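Local coordinates for protein aminoglycoside N(3)-acetyltransferase (Streptomyces griseus, PDB 7LAP) that probably transfers an acetyl group from acetyl-coenzyme A to the 3-amino group of aminoglycoside antibiotics, thereby conferring resistance, at residues A168-A172 against A273-V277; V42-T46 against D185-L189; S134-S140 against H155-H161; K202-E208 against R220-D226. All blocks are in the same frame, centred on the assembly; numbering follows the deposited sequence.

Interaction 1: A168-A172 against A273-V277; sequences ARLVA and AAPAV
Val171 meets Ala273, Ala274 and Val277 where two helices, 166-172 and 273-289, pack against each other in the alpha/beta fold of the Antibiotic_NAT family. The axes of the short segments pass 9.0 Å apart and their directions differ by 118°, so the helices cross steeply, and two consecutive residues of one helix meet about one turn of the other. Alanines line much of the second helix here, and their small side chains allow the Val171 and Ala274 CA atoms to come within 4.9 Å.

Val171 shows how one branched residue can serve three neighbours. From CB its two methyls part company. CG1 lies opposite the backbone N about the first torsion (chi1 166°), which carries it to Ala274, where it rests 3.9 Å from Ala274 CB and equally near Ala274 CA. CG2 takes the place beside the backbone N and points to the pair one turn apart, Ala273 and Val277, coming 3.9 Å from Val277 CG2. Leu170 reaches the same helix from beside Val171, bringing one branch of its fork to Ala273.

No hydrogen bond links the two segments, and the contact rests on methyl groups in van der Waals contact. Around it, Leu189 of helix 189-196 packs on Ala273 and Val277, while Leu170 also covers Thr41 and Met43 of strand 41-46; the helix pair is thereby fitted to the central sheet and to a third helix. Beside Val171, the methyl CD2 of Leu170 stops 4.2 Å from Ala273 CB.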
# COMPACT_ATOMS: atom_id res chain seq x y z
N ALA B 168 -4.53 -23.27 -12.35
CA ALA B 168 -5.17 -24.35 -13.10
C ALA B 168 -6.66 -24.10 -13.27
O ALA B 168 -7.23 -24.37 -14.33
CB ALA B 168 -4.94 -25.70 -12.42
N ARG B 169 -7.30 -23.57 -12.23
CA ARG B 169 -8.72 -23.28 -12.32
C ARG B 169 -9.01 -22.13 -13.27
O ARG B 169 -10.09 -22.11 -13.89
CB ARG B 169 -9.28 -22.96 -10.94
CG ARG B 169 -9.18 -24.14 -10.00
CD ARG B 169 -9.64 -23.76 -8.59
NE ARG B 169 -8.93 -24.55 -7.60
CZ ARG B 169 -8.81 -24.21 -6.31
NH1 ARG B 169 -9.36 -23.09 -5.85
NH2 ARG B 169 -8.15 -25.01 -5.49
N LEU B 170 -8.11 -21.14 -13.36
CA LEU B 170 -8.29 -20.09 -14.35
C LEU B 170 -8.29 -20.68 -15.76
O LEU B 170 -9.14 -20.33 -16.59
CB LEU B 170 -7.18 -19.05 -14.21
CG LEU B 170 -7.20 -17.90 -15.21
CD1 LEU B 170 -8.36 -16.97 -14.91
CD2 LEU B 170 -5.84 -17.14 -15.16
N VAL B 171 -7.38 -21.62 -16.02
CA VAL B 171 -7.32 -22.27 -17.33
C VAL B 171 -8.61 -23.04 -17.60
O VAL B 171 -9.18 -22.95 -18.69
CB VAL B 171 -6.08 -23.18 -17.40
CG1 VAL B 171 -6.18 -24.13 -18.59
CG2 VAL B 171 -4.82 -22.34 -17.48
N ALA B 172 -9.10 -23.78 -16.60
CA ALA B 172 -10.24 -24.68 -16.82
C ALA B 172 -11.53 -23.92 -17.05
O ALA B 172 -12.43 -24.40 -17.75
CB ALA B 172 -10.39 -25.63 -15.63
N ALA B 273 -6.14 -17.84 -21.44
CA ALA B 273 -5.22 -18.54 -20.54
C ALA B 273 -4.92 -19.96 -21.01
O ALA B 273 -3.78 -20.43 -20.88
CB ALA B 273 -5.77 -18.58 -19.12
N ALA B 274 -5.93 -20.70 -21.49
CA ALA B 274 -5.68 -22.09 -21.90
C ALA B 274 -4.68 -22.18 -23.06
O ALA B 274 -3.72 -22.97 -22.94
CB ALA B 274 -7.00 -22.80 -22.21
N PRO B 275 -4.83 -21.45 -24.17
CA PRO B 275 -3.80 -21.55 -25.23
C PRO B 275 -2.44 -21.02 -24.80
O PRO B 275 -1.40 -21.53 -25.26
CB PRO B 275 -4.37 -20.72 -26.39
CG PRO B 275 -5.81 -20.56 -26.09
CD PRO B 275 -5.93 -20.57 -24.58
N ALA B 276 -2.40 -20.01 -23.91
CA ALA B 276 -1.12 -19.48 -23.44
C ALA B 276 -0.35 -20.52 -22.64
O ALA B 276 0.86 -20.68 -22.81
CB ALA B 276 -1.34 -18.22 -22.62
N VAL B 277 -1.04 -21.25 -21.75
CA VAL B 277 -0.38 -22.30 -20.98
C VAL B 277 0.02 -23.45 -21.89
O VAL B 277 1.14 -23.96 -21.81
CB VAL B 277 -1.30 -22.79 -19.84
CG1 VAL B 277 -0.89 -24.19 -19.42
CG2 VAL B 277 -1.18 -21.89 -18.68

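Interaction 2: V42-T46 against D185-L189; sequences VMFHT and DTMTL
His45 NE2 meets Thr188 OG1 at 3.4 Å, a weak hydrogen bond in which either group could be the donor. The hydroxyl comes to the edge of the imidazole, near its plane, and the two side chains cross at about a right angle. A second oxygen takes a different position: the carbonyl O of Thr186 sits 3.1 Å above one face of the His45 ring, displaced toward the rim, and is wrongly angled for a bond to NE2. Met187 CA lies over that face as well.

Strand 41-46 lies inside the mixed central sheet, between strands 74-78 and 176-180, and the loop leads from strand 176-180 into helix 189-196, near the centre of the chain. His45 CG is placed beside the backbone N (chi1 -60°), which sends the ring to that loop. Further back, His45 CB passes 3.6 Å from Thr186 OG1, a hydroxyl already hydrogen-bonded to the carbonyl of Pro183. Met43 stretches its extended chain until CE touches Thr188 CG2 at 3.8 Å.

Thr188 thus offers its hydroxyl to the histidine and its methyl to the methionine. The chemistry suggests that, on this side, packing does at least as much as the weak bond to place His45.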
# COMPACT_ATOMS: atom_id res chain seq x y z
N VAL B 42 -10.63 -12.65 -15.71
CA VAL B 42 -9.37 -12.11 -16.22
C VAL B 42 -8.40 -11.87 -15.07
O VAL B 42 -8.71 -11.11 -14.14
CB VAL B 42 -9.56 -10.83 -17.06
CG1 VAL B 42 -10.32 -9.79 -16.32
CG2 VAL B 42 -8.18 -10.25 -17.48
N MET B 43 -7.24 -12.50 -15.14
CA MET B 43 -6.12 -12.19 -14.27
C MET B 43 -5.32 -11.03 -14.89
O MET B 43 -4.99 -11.07 -16.07
CB MET B 43 -5.24 -13.43 -14.12
CG MET B 43 -4.02 -13.22 -13.28
SD MET B 43 -3.22 -14.82 -13.00
CE MET B 43 -2.25 -14.36 -11.56
N PHE B 44 -5.01 -10.01 -14.10
CA PHE B 44 -4.42 -8.84 -14.72
C PHE B 44 -3.22 -8.34 -13.92
O PHE B 44 -3.21 -8.41 -12.69
CB PHE B 44 -5.48 -7.75 -14.96
CG PHE B 44 -6.00 -7.08 -13.72
CD1 PHE B 44 -6.92 -7.70 -12.89
CD2 PHE B 44 -5.60 -5.78 -13.42
CE1 PHE B 44 -7.40 -7.04 -11.75
CE2 PHE B 44 -6.07 -5.12 -12.30
CZ PHE B 44 -6.96 -5.76 -11.45
N HIS B 45 -2.20 -7.92 -14.67
CA HIS B 45 -0.95 -7.34 -14.20
C HIS B 45 -0.88 -5.91 -14.72
O HIS B 45 -1.11 -5.67 -15.91
CB HIS B 45 0.23 -8.15 -14.75
CG HIS B 45 0.20 -9.58 -14.32
ND1 HIS B 45 -0.45 -10.57 -15.04
CD2 HIS B 45 0.70 -10.18 -13.21
CE1 HIS B 45 -0.33 -11.73 -14.39
NE2 HIS B 45 0.36 -11.52 -13.28
N THR B 46 -0.53 -4.97 -13.84
CA THR B 46 -0.74 -3.56 -14.12
C THR B 46 0.53 -2.77 -13.84
O THR B 46 1.16 -2.93 -12.79
CB THR B 46 -1.88 -2.98 -13.28
OG1 THR B 46 -3.01 -3.82 -13.37
CG2 THR B 46 -2.25 -1.53 -13.80
N ASP B 185 7.31 -10.11 -19.11
CA ASP B 185 7.84 -11.06 -18.13
C ASP B 185 6.99 -11.18 -16.87
O ASP B 185 7.28 -12.06 -16.05
CB ASP B 185 9.27 -10.69 -17.74
CG ASP B 185 9.44 -9.21 -17.53
OD1 ASP B 185 9.18 -8.73 -16.41
OD2 ASP B 185 9.81 -8.51 -18.51
N THR B 186 5.96 -10.35 -16.70
CA THR B 186 5.16 -10.41 -15.49
C THR B 186 4.05 -11.46 -15.55
O THR B 186 3.28 -11.58 -14.60
CB THR B 186 4.53 -9.03 -15.18
OG1 THR B 186 3.55 -8.70 -16.16
CG2 THR B 186 5.58 -7.96 -15.18
N MET B 187 3.96 -12.23 -16.63
CA MET B 187 2.86 -13.18 -16.74
C MET B 187 3.03 -14.38 -15.78
O MET B 187 3.66 -15.38 -16.13
CB MET B 187 2.70 -13.68 -18.18
CG MET B 187 1.39 -14.41 -18.38
SD MET B 187 1.29 -15.33 -19.92
CE MET B 187 1.03 -13.93 -21.02
N THR B 188 2.41 -14.27 -14.60
CA THR B 188 2.46 -15.29 -13.55
C THR B 188 1.98 -16.65 -14.04
O THR B 188 2.48 -17.69 -13.61
CB THR B 188 1.58 -14.82 -12.37
OG1 THR B 188 2.29 -13.84 -11.61
CG2 THR B 188 1.15 -15.98 -11.44
N LEU B 189 0.98 -16.65 -14.92
CA LEU B 189 0.41 -17.89 -15.41
C LEU B 189 1.47 -18.85 -15.97
O LEU B 189 1.26 -20.06 -15.97
CB LEU B 189 -0.64 -17.57 -16.47
CG LEU B 189 -1.29 -18.78 -17.14
CD1 LEU B 189 -2.04 -19.62 -16.11
CD2 LEU B 189 -2.20 -18.34 -18.29

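Interaction 3: S134-S140 against H155-H161; sequences SRHPDVS and HPWDDPH
Two irregular loops, 134-140 and 155-161, run close together without strand pairing, Arg135 and His155 having CA atoms 5.8 Å apart and one water bridging their backbone N atoms. Across this gap Arg135 grips the carbonyl O of His155 side-on, through NE (2.8 Å) and NH2 (3.1 Å). Both nitrogens approach from the same face of the carbonyl, while the oxygen lies in the guanidinium plane. That plane rests on the Trp157 indole, tilted by only 10°, with Arg135 CZ 3.9 Å from the centroid of the six-membered ring: a stack and a cation-pi contact. The guanidinium is therefore held at its edge and on a face together.

His136 forms the second grip. Its NE2 donates to Trp157 O at 2.7 Å, in both the ring plane and the carbonyl plane, on a lone pair; at the far side of the ring ND1 accepts from the backbone N of Asp138 and, weakly, of Val139. Both ring nitrogens thus have partners, which fixes the rotation of the imidazole, and Pro160 CB covers one face.

His155 has CG turned away from its backbone N (chi1 -159°), which places His136 CB over the ring, 12° off its normal, a CH-pi contact. Ser134 OG and His155 ND1 are hydrogen-bonded at 2.7 Å, and NE2 donates to Pro160 O within its own loop. Val139 fills in with CG2 against Pro160. Side chains of 134-140 thus donate to carbonyls of 155-161, tying the loop before strand 141-145 to the loop before helix 166-172, and both pack on the hairpin of strands 204-213 and 216-225.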
# COMPACT_ATOMS: atom_id res chain seq x y z
N SER B 134 -6.37 -15.83 -1.51
CA SER B 134 -6.11 -17.25 -1.27
C SER B 134 -5.18 -17.42 -0.07
O SER B 134 -4.57 -16.47 0.43
CB SER B 134 -5.56 -17.93 -2.54
OG SER B 134 -4.17 -17.75 -2.71
N ARG B 135 -5.09 -18.65 0.43
CA ARG B 135 -4.51 -18.85 1.75
C ARG B 135 -3.01 -19.05 1.71
O ARG B 135 -2.38 -19.13 2.78
CB ARG B 135 -5.19 -20.07 2.42
CG ARG B 135 -4.87 -21.36 1.71
CD ARG B 135 -5.60 -22.59 2.31
NE ARG B 135 -5.08 -23.82 1.71
CZ ARG B 135 -5.30 -25.06 2.17
NH1 ARG B 135 -6.06 -25.26 3.25
NH2 ARG B 135 -4.75 -26.09 1.55
N HIS B 136 -2.40 -19.11 0.53
CA HIS B 136 -1.00 -19.48 0.48
C HIS B 136 -0.11 -18.34 0.96
O HIS B 136 -0.30 -17.21 0.52
CB HIS B 136 -0.58 -19.87 -0.94
CG HIS B 136 0.59 -20.79 -0.96
ND1 HIS B 136 1.89 -20.34 -0.83
CD2 HIS B 136 0.66 -22.14 -0.99
CE1 HIS B 136 2.71 -21.38 -0.82
NE2 HIS B 136 1.99 -22.48 -0.92
N PRO B 137 0.87 -18.60 1.83
CA PRO B 137 1.72 -17.51 2.36
C PRO B 137 2.74 -17.01 1.39
O PRO B 137 3.23 -15.89 1.57
CB PRO B 137 2.43 -18.15 3.56
CG PRO B 137 2.47 -19.66 3.20
CD PRO B 137 1.14 -19.90 2.50
N ASP B 138 3.13 -17.81 0.40
CA ASP B 138 4.14 -17.36 -0.53
C ASP B 138 3.57 -16.84 -1.85
O ASP B 138 4.10 -15.86 -2.39
CB ASP B 138 5.12 -18.48 -0.81
CG ASP B 138 6.36 -17.97 -1.49
OD1 ASP B 138 7.00 -17.07 -0.93
OD2 ASP B 138 6.68 -18.46 -2.58
N VAL B 139 2.52 -17.46 -2.40
CA VAL B 139 2.07 -17.09 -3.74
C VAL B 139 0.56 -16.92 -3.78
O VAL B 139 -0.09 -17.31 -4.76
CB VAL B 139 2.54 -18.12 -4.79
CG1 VAL B 139 4.07 -18.01 -4.97
CG2 VAL B 139 2.11 -19.56 -4.39
N SER B 140 0.00 -16.30 -2.74
CA SER B 140 -1.43 -16.07 -2.69
C SER B 140 -1.89 -15.24 -3.89
O SER B 140 -1.14 -14.43 -4.43
CB SER B 140 -1.84 -15.35 -1.40
OG SER B 140 -1.20 -14.08 -1.30
N HIS B 155 -6.19 -23.01 -1.56
CA HIS B 155 -4.95 -22.99 -2.33
C HIS B 155 -4.02 -24.13 -1.88
O HIS B 155 -3.70 -24.22 -0.68
CB HIS B 155 -4.25 -21.65 -2.15
CG HIS B 155 -3.26 -21.33 -3.23
ND1 HIS B 155 -3.13 -20.06 -3.75
CD2 HIS B 155 -2.34 -22.09 -3.87
CE1 HIS B 155 -2.17 -20.05 -4.66
NE2 HIS B 155 -1.67 -21.27 -4.76
N PRO B 156 -3.59 -25.01 -2.79
CA PRO B 156 -2.78 -26.16 -2.37
C PRO B 156 -1.46 -25.70 -1.78
O PRO B 156 -0.76 -24.87 -2.37
CB PRO B 156 -2.55 -26.93 -3.68
CG PRO B 156 -3.66 -26.49 -4.57
CD PRO B 156 -3.90 -25.05 -4.22
N TRP B 157 -1.12 -26.28 -0.62
CA TRP B 157 0.08 -25.84 0.09
C TRP B 157 1.34 -26.09 -0.75
O TRP B 157 2.12 -25.17 -1.01
CB TRP B 157 0.20 -26.56 1.43
CG TRP B 157 -0.86 -26.23 2.44
CD1 TRP B 157 -1.58 -27.13 3.21
CD2 TRP B 157 -1.25 -24.92 2.88
NE1 TRP B 157 -2.43 -26.44 4.06
CE2 TRP B 157 -2.25 -25.09 3.86
CE3 TRP B 157 -0.89 -23.62 2.50
CZ2 TRP B 157 -2.86 -24.01 4.49
CZ3 TRP B 157 -1.50 -22.56 3.12
CH2 TRP B 157 -2.47 -22.76 4.10
N ASP B 158 1.54 -27.34 -1.15
CA ASP B 158 2.68 -27.76 -1.95
C ASP B 158 2.29 -27.79 -3.42
O ASP B 158 1.12 -27.93 -3.76
CB ASP B 158 3.16 -29.15 -1.52
CG ASP B 158 3.72 -29.15 -0.12
OD1 ASP B 158 4.77 -28.52 0.07
OD2 ASP B 158 3.13 -29.79 0.78
N ASP B 159 3.30 -27.68 -4.29
CA ASP B 159 3.05 -27.45 -5.71
C ASP B 159 1.93 -26.41 -5.89
O ASP B 159 0.92 -26.68 -6.54
CB ASP B 159 2.69 -28.77 -6.40
CG ASP B 159 3.03 -28.75 -7.91
OD1 ASP B 159 3.92 -27.97 -8.32
OD2 ASP B 159 2.41 -29.53 -8.68
N PRO B 160 2.07 -25.21 -5.31
CA PRO B 160 0.97 -24.23 -5.40
C PRO B 160 0.78 -23.60 -6.79
O PRO B 160 -0.14 -22.79 -6.95
CB PRO B 160 1.38 -23.16 -4.39
CG PRO B 160 2.91 -23.17 -4.46
CD PRO B 160 3.28 -24.65 -4.67
N HIS B 161 1.61 -23.91 -7.79
CA HIS B 161 1.34 -23.50 -9.17
C HIS B 161 0.85 -24.65 -10.03
O HIS B 161 0.75 -24.49 -11.25
CB HIS B 161 2.60 -22.90 -9.83
CG HIS B 161 3.09 -21.67 -9.17
ND1 HIS B 161 4.16 -21.67 -8.29
CD2 HIS B 161 2.69 -20.38 -9.26
CE1 HIS B 161 4.39 -20.44 -7.87
NE2 HIS B 161 3.51 -19.63 -8.45
O HOH W 1 -7.11 -20.48 -0.42

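Interaction 4: K202-E208 against R220-D226; sequences KRFVTYE and RTFRDID
Tyr207 and Phe222 face each other on the buried side of an antiparallel ladder, as a hydrogen-bonded pair: Phe222 N donates to Tyr207 O at 2.8 Å, and Tyr207 N returns the bond to Phe222 O. Their rings are nearly parallel but slid apart, with little overlap. The real contact is Phe222 CB over the Tyr207 ring, 3.8 Å from its centroid. Tyr207 CG stands between its backbone N and carbonyl carbon (chi1 56°), folding the phenol across the strand toward that CB. Val205 and Asp224 form the next hydrogen-bonded pair, and Val205 CG1 packs on Asp226. Asp224 OD1 is hydrogen-bonded to His161 ND1. His136 and Tyr87 pack on the Phe222 and Tyr207 rings. On this side too, Arg220 carries its CG over the Phe222 ring and forms a salt bridge with Asp158, outside the hairpin.

The other face, with Thr206, Glu208, Thr221 and Arg223, is looser and largely exposed. Its closest meeting of methyl groups is Thr206 CG2 with Thr221 CG2 at 3.5 Å. Nearer the end of the ladder Arg223 extends from CG to NE and lays its guanidinium on Phe204, with NH2 3.1 Å above the middle of the ring and the planes 21° apart. This cation-pi stack joins two exposed residues across the strands. Glu208 turns its carboxylate to Arg101, likewise outside the hairpin.

Beyond the last pair, Asp226 N still donates to Arg203 O, from above the carbonyl plane. One face packed on the protein and one turned to solvent is the arrangement of an amphipathic beta hairpin, here strands 204-213 and 216-225.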
# COMPACT_ATOMS: atom_id res chain seq x y z
N LYS B 202 14.71 -29.81 -13.75
CA LYS B 202 13.68 -28.99 -13.12
C LYS B 202 14.11 -28.58 -11.71
O LYS B 202 14.58 -29.41 -10.93
CB LYS B 202 12.35 -29.74 -13.09
CG LYS B 202 11.13 -28.83 -12.92
CD LYS B 202 9.89 -29.62 -13.21
CE LYS B 202 8.68 -28.76 -13.16
NZ LYS B 202 7.54 -29.42 -13.82
N ARG B 203 13.94 -27.30 -11.40
CA ARG B 203 14.41 -26.72 -10.14
C ARG B 203 13.26 -26.59 -9.16
O ARG B 203 12.21 -26.03 -9.49
CB ARG B 203 15.05 -25.36 -10.37
CG ARG B 203 16.35 -25.40 -11.15
CD ARG B 203 16.53 -24.17 -12.02
NE ARG B 203 17.85 -24.20 -12.65
CZ ARG B 203 18.74 -23.21 -12.58
NH1 ARG B 203 18.45 -22.09 -11.93
NH2 ARG B 203 19.92 -23.34 -13.18
N PHE B 204 13.48 -27.07 -7.94
CA PHE B 204 12.48 -27.01 -6.90
C PHE B 204 13.04 -26.29 -5.69
O PHE B 204 14.26 -26.20 -5.50
CB PHE B 204 12.00 -28.42 -6.53
CG PHE B 204 11.20 -29.08 -7.61
CD1 PHE B 204 9.84 -28.83 -7.73
CD2 PHE B 204 11.80 -29.96 -8.51
CE1 PHE B 204 9.09 -29.45 -8.74
CE2 PHE B 204 11.06 -30.57 -9.51
CZ PHE B 204 9.71 -30.31 -9.62
N VAL B 205 12.14 -25.74 -4.87
CA VAL B 205 12.52 -25.03 -3.66
C VAL B 205 11.77 -25.63 -2.48
O VAL B 205 10.68 -26.19 -2.63
CB VAL B 205 12.22 -23.51 -3.76
CG1 VAL B 205 13.18 -22.87 -4.74
CG2 VAL B 205 10.78 -23.25 -4.18
N THR B 206 12.41 -25.56 -1.32
CA THR B 206 11.80 -25.91 -0.04
C THR B 206 12.06 -24.75 0.90
O THR B 206 13.20 -24.28 1.00
CB THR B 206 12.39 -27.19 0.53
OG1 THR B 206 12.04 -28.29 -0.31
CG2 THR B 206 11.86 -27.45 1.92
N TYR B 207 11.01 -24.27 1.56
CA TYR B 207 11.14 -23.16 2.49
C TYR B 207 10.10 -23.37 3.59
O TYR B 207 9.23 -24.23 3.49
CB TYR B 207 10.97 -21.80 1.79
CG TYR B 207 9.67 -21.70 1.06
CD1 TYR B 207 9.55 -22.14 -0.26
CD2 TYR B 207 8.53 -21.21 1.69
CE1 TYR B 207 8.34 -22.08 -0.92
CE2 TYR B 207 7.32 -21.14 1.04
CZ TYR B 207 7.23 -21.57 -0.26
OH TYR B 207 6.03 -21.52 -0.89
N GLU B 208 10.22 -22.60 4.65
CA GLU B 208 9.23 -22.66 5.71
C GLU B 208 8.62 -21.28 5.87
O GLU B 208 9.26 -20.27 5.60
CB GLU B 208 9.83 -23.12 7.01
CG GLU B 208 10.64 -24.37 6.83
CD GLU B 208 11.50 -24.65 8.02
OE1 GLU B 208 10.93 -24.79 9.12
OE2 GLU B 208 12.73 -24.72 7.87
N ARG B 220 5.18 -24.25 8.67
CA ARG B 220 4.95 -25.32 7.70
C ARG B 220 6.07 -25.29 6.68
O ARG B 220 6.57 -24.21 6.33
CB ARG B 220 3.58 -25.18 7.00
CG ARG B 220 3.17 -26.43 6.25
CD ARG B 220 1.75 -26.39 5.69
NE ARG B 220 1.40 -27.66 5.05
CZ ARG B 220 1.99 -28.17 3.96
NH1 ARG B 220 2.95 -27.50 3.31
NH2 ARG B 220 1.59 -29.35 3.48
N THR B 221 6.47 -26.46 6.21
CA THR B 221 7.43 -26.58 5.12
C THR B 221 6.68 -26.70 3.81
O THR B 221 5.68 -27.42 3.72
CB THR B 221 8.33 -27.81 5.34
OG1 THR B 221 9.17 -27.59 6.48
CG2 THR B 221 9.20 -28.06 4.13
N PHE B 222 7.15 -25.98 2.79
CA PHE B 222 6.50 -25.89 1.50
C PHE B 222 7.45 -26.33 0.41
O PHE B 222 8.65 -26.03 0.46
CB PHE B 222 6.03 -24.46 1.20
CG PHE B 222 5.01 -23.96 2.16
CD1 PHE B 222 5.41 -23.34 3.34
CD2 PHE B 222 3.65 -24.15 1.91
CE1 PHE B 222 4.47 -22.88 4.25
CE2 PHE B 222 2.70 -23.69 2.82
CZ PHE B 222 3.11 -23.05 4.00
N ARG B 223 6.91 -26.99 -0.60
CA ARG B 223 7.66 -27.34 -1.80
C ARG B 223 6.98 -26.70 -3.00
O ARG B 223 5.75 -26.72 -3.09
CB ARG B 223 7.74 -28.86 -1.98
CG ARG B 223 8.51 -29.26 -3.22
CD ARG B 223 8.54 -30.75 -3.35
NE ARG B 223 8.75 -31.19 -4.73
CZ ARG B 223 9.93 -31.49 -5.26
NH1 ARG B 223 11.04 -31.39 -4.52
NH2 ARG B 223 10.01 -31.91 -6.51
N ASP B 224 7.78 -26.17 -3.92
CA ASP B 224 7.29 -25.46 -5.10
C ASP B 224 8.36 -25.58 -6.17
O ASP B 224 9.49 -25.99 -5.90
CB ASP B 224 6.98 -23.98 -4.76
CG ASP B 224 6.24 -23.23 -5.90
OD1 ASP B 224 5.66 -23.88 -6.80
OD2 ASP B 224 6.22 -21.98 -5.88
N ILE B 225 8.01 -25.26 -7.42
CA ILE B 225 9.07 -24.97 -8.39
C ILE B 225 9.76 -23.66 -8.01
O ILE B 225 9.22 -22.83 -7.28
CB ILE B 225 8.53 -24.91 -9.83
CG1 ILE B 225 7.38 -23.90 -9.91
CG2 ILE B 225 8.07 -26.28 -10.30
CD1 ILE B 225 7.49 -22.92 -11.08
N ASP B 226 10.97 -23.49 -8.51
CA ASP B 226 11.76 -22.30 -8.21
C ASP B 226 11.18 -21.15 -9.03
O ASP B 226 11.61 -20.85 -10.14
CB ASP B 226 13.23 -22.54 -8.53
CG ASP B 226 14.12 -21.37 -8.15
OD1 ASP B 226 13.62 -20.24 -8.02
OD2 ASP B 226 15.33 -21.60 -7.98
O HOH W 2 5.81 -20.95 -3.36

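How the interactions relate
Interactions 1 and 2 are neighbours in the interior, their centres about 12 Å apart, and Leu189 joins them: its CG lies 3.5 Å from Val277 CG2. Interactions 3 and 4 form a second pair, about 11 Å between centres, stitched by polar bonds at the hairpin edge. Asp158 OD1 probably accepts from Arg223 N at 2.7 Å, and Asp159 N probably donates to Arg223 O at 2.9 Å. Between the pairs the gap narrows to about 4 Å between nearest atoms of interactions 1 and 3 (about 5 Å for 2 and 3), without touching. The whole set thus runs from helices and central sheet, through loops, to hairpin.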